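Conserved hypothetical protein (Methanosarcina mazei, PDB 2NR4) is of unknown function but binds flavin mononucleotide, pairing an FMN-binding barrel domain with a helical C-terminal part. Local coordinates at residues His187-Ser190 with Leu191-Cys195. Residues are numbered along the deposited sequence; the frame is centred on the assembly and turned at random.
Sequences HYES and LASKC
Leu191 lies one turn after His187 on the same face of the helix, and the two side chains run alongside each other, pointing the same way. The leucine CD1 approaches His187 NE2 at 4.1 Å and Tyr188 CD1 at 4.4 Å, so this single methyl lies beside both rings, obliquely to each. His187 reaches it because its CG is anti to the backbone N (chi1 161°), which leans the imidazole toward the next turn; its CD2 sits over the centre of the Tyr188 ring, 3.9 Å above the plane. Underneath, the backbone is regular alpha-helix. Ala192 N donates to Tyr188 O at 2.9 Å, while the bond from Leu191 N to His187 O is longer, at 3.3 Å. Ser193 N and Lys194 N continue the i to i+4 pattern onto Glu189 O and Ser190 O. Ser190 turns its hydroxyl back to the preceding turn: with OG beside its own backbone N (chi1 -61°), it hydrogen-bonds to the carbonyl of Arg186. Its own carbonyl oxygen faces the other way; the oxygen already accepts Lys194 N, and the base of the Lys194 side chain closes over it, Lys194 CG coming within 3.1 Å of Ser190 O. The contact forms the last turns of helix 179-195, in the helical part of the chain and away from the FMN-binding residues; Cys195 at its end packs on Ile30, in a barrel strand of the second subunit. Tyr188 and Leu191 pack on helix 158-176, both touching Ala162, whereas Glu189 and Ala192 meet Met204 of helix 198-210. Tyr188 also packs against Tyr188 of the second subunit, placing this helix at the dimer interface.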
ATOM      1  N   HIS A 187       9.934 -16.150   2.313  1.00 34.90           N
ATOM      2  CA  HIS A 187       9.264 -15.802   1.064  1.00 33.47           C
ATOM      3  C   HIS A 187       9.022 -14.302   1.016  1.00 31.96           C
ATOM      4  O   HIS A 187       9.274 -13.657  -0.004  1.00 30.94           O
ATOM      5  CB  HIS A 187       7.944 -16.591   0.898  1.00 35.32           C
ATOM      6  CG  HIS A 187       6.986 -15.997  -0.102  1.00 37.79           C
ATOM      7  ND1 HIS A 187       7.141 -16.138  -1.465  1.00 40.46           N
ATOM      8  CD2 HIS A 187       5.854 -15.272   0.068  1.00 39.79           C
ATOM      9  CE1 HIS A 187       6.164 -15.509  -2.090  1.00 39.61           C
ATOM     10  NE2 HIS A 187       5.366 -14.975  -1.180  1.00 41.05           N
ATOM     11  N   TYR A 188       8.557 -13.715   2.116  1.00 28.84           N
ATOM     12  CA  TYR A 188       8.379 -12.257   2.072  1.00 27.62           C
ATOM     13  C   TYR A 188       9.709 -11.483   1.999  1.00 27.24           C
ATOM     14  O   TYR A 188       9.784 -10.444   1.353  1.00 25.64           O
ATOM     15  CB  TYR A 188       7.485 -11.783   3.224  1.00 27.73           C
ATOM     16  CG  TYR A 188       6.063 -12.184   2.977  1.00 28.31           C
ATOM     17  CD1 TYR A 188       5.359 -11.679   1.875  1.00 30.43           C
ATOM     18  CD2 TYR A 188       5.424 -13.076   3.811  1.00 30.19           C
ATOM     19  CE1 TYR A 188       4.035 -12.057   1.627  1.00 32.52           C
ATOM     20  CE2 TYR A 188       4.092 -13.465   3.575  1.00 31.84           C
ATOM     21  CZ  TYR A 188       3.420 -12.952   2.489  1.00 31.98           C
ATOM     22  OH  TYR A 188       2.113 -13.327   2.235  1.00 34.26           O
ATOM     23  N   GLU A 189      10.747 -11.998   2.646  1.00 27.38           N
ATOM     24  CA  GLU A 189      12.075 -11.398   2.516  1.00 28.47           C
ATOM     25  C   GLU A 189      12.466 -11.362   1.038  1.00 28.68           C
ATOM     26  O   GLU A 189      13.029 -10.372   0.570  1.00 28.18           O
ATOM     27  CB  GLU A 189      13.153 -12.189   3.302  1.00 29.05           C
ATOM     28  CG  GLU A 189      14.478 -11.416   3.429  1.00 31.86           C
ATOM     29  CD  GLU A 189      15.338 -11.515   2.162  1.00 38.27           C
ATOM     30  OE1 GLU A 189      15.104 -12.441   1.355  1.00 42.70           O
ATOM     31  OE2 GLU A 189      16.255 -10.690   1.962  1.00 41.57           O
ATOM     32  N   SER A 190      12.165 -12.433   0.314  1.00 29.80           N
ATOM     33  CA  SER A 190      12.462 -12.499  -1.123  1.00 30.80           C
ATOM     34  C   SER A 190      11.790 -11.402  -1.926  1.00 29.45           C
ATOM     35  O   SER A 190      12.411 -10.815  -2.798  1.00 27.59           O
ATOM     36  CB  SER A 190      12.112 -13.868  -1.699  1.00 32.42           C
ATOM     37  OG  SER A 190      12.892 -14.849  -1.037  1.00 39.65           O
ATOM     38  N   LEU A 191      10.520 -11.108  -1.632  1.00 29.17           N
ATOM     39  CA  LEU A 191       9.819 -10.026  -2.316  1.00 28.21           C
ATOM     40  C   LEU A 191      10.298  -8.656  -1.910  1.00 28.01           C
ATOM     41  O   LEU A 191      10.313  -7.713  -2.720  1.00 27.81           O
ATOM     42  CB  LEU A 191       8.309 -10.131  -2.074  1.00 30.11           C
ATOM     43  CG  LEU A 191       7.534 -11.188  -2.868  1.00 31.48           C
ATOM     44  CD1 LEU A 191       6.092 -11.123  -2.402  1.00 36.14           C
ATOM     45  CD2 LEU A 191       7.632 -10.906  -4.391  1.00 33.74           C
ATOM     46  N   ALA A 192      10.681  -8.512  -0.645  1.00 26.51           N
ATOM     47  CA  ALA A 192      11.172  -7.241  -0.187  1.00 26.98           C
ATOM     48  C   ALA A 192      12.477  -6.898  -0.901  1.00 27.68           C
ATOM     49  O   ALA A 192      12.736  -5.736  -1.223  1.00 27.27           O
ATOM     50  CB  ALA A 192      11.407  -7.292   1.345  1.00 27.11           C
ATOM     51  N   SER A 193      13.303  -7.930  -1.089  1.00 28.16           N
ATOM     52  CA  SER A 193      14.563  -7.783  -1.790  1.00 30.60           C
ATOM     53  C   SER A 193      14.386  -7.453  -3.275  1.00 30.01           C
ATOM     54  O   SER A 193      15.165  -6.665  -3.820  1.00 30.48           O
ATOM     55  CB  SER A 193      15.397  -9.050  -1.679  1.00 30.65           C
ATOM     56  OG  SER A 193      16.731  -8.684  -2.021  1.00 35.56           O
ATOM     57  N   LYS A 194      13.403  -8.093  -3.922  1.00 28.49           N
ATOM     58  CA  LYS A 194      13.156  -7.883  -5.351  1.00 28.73           C
ATOM     59  C   LYS A 194      12.447  -6.578  -5.589  1.00 28.06           C
ATOM     60  O   LYS A 194      12.844  -5.802  -6.466  1.00 27.59           O
ATOM     61  CB  LYS A 194      12.347  -9.031  -5.949  1.00 30.18           C
ATOM     62  CG  LYS A 194      13.035 -10.364  -5.814  1.00 34.87           C
ATOM     63  CD  LYS A 194      12.166 -11.513  -6.345  1.00 43.47           C
ATOM     64  CE  LYS A 194      13.048 -12.683  -6.822  1.00 48.14           C
ATOM     65  NZ  LYS A 194      14.013 -12.198  -7.876  1.00 49.25           N
ATOM     66  N   CYS A 195      11.408  -6.316  -4.795  1.00 25.78           N
ATOM     67  CA  CYS A 195      10.485  -5.183  -5.069  1.00 25.21           C
ATOM     68  C   CYS A 195      10.706  -3.958  -4.207  1.00 24.82           C
ATOM     69  O   CYS A 195      10.350  -2.842  -4.590  1.00 24.41           O
ATOM     70  CB  CYS A 195       8.998  -5.640  -4.962  1.00 23.97           C
ATOM     71  SG  CYS A 195       8.557  -7.068  -6.007  1.00 29.78           S
TER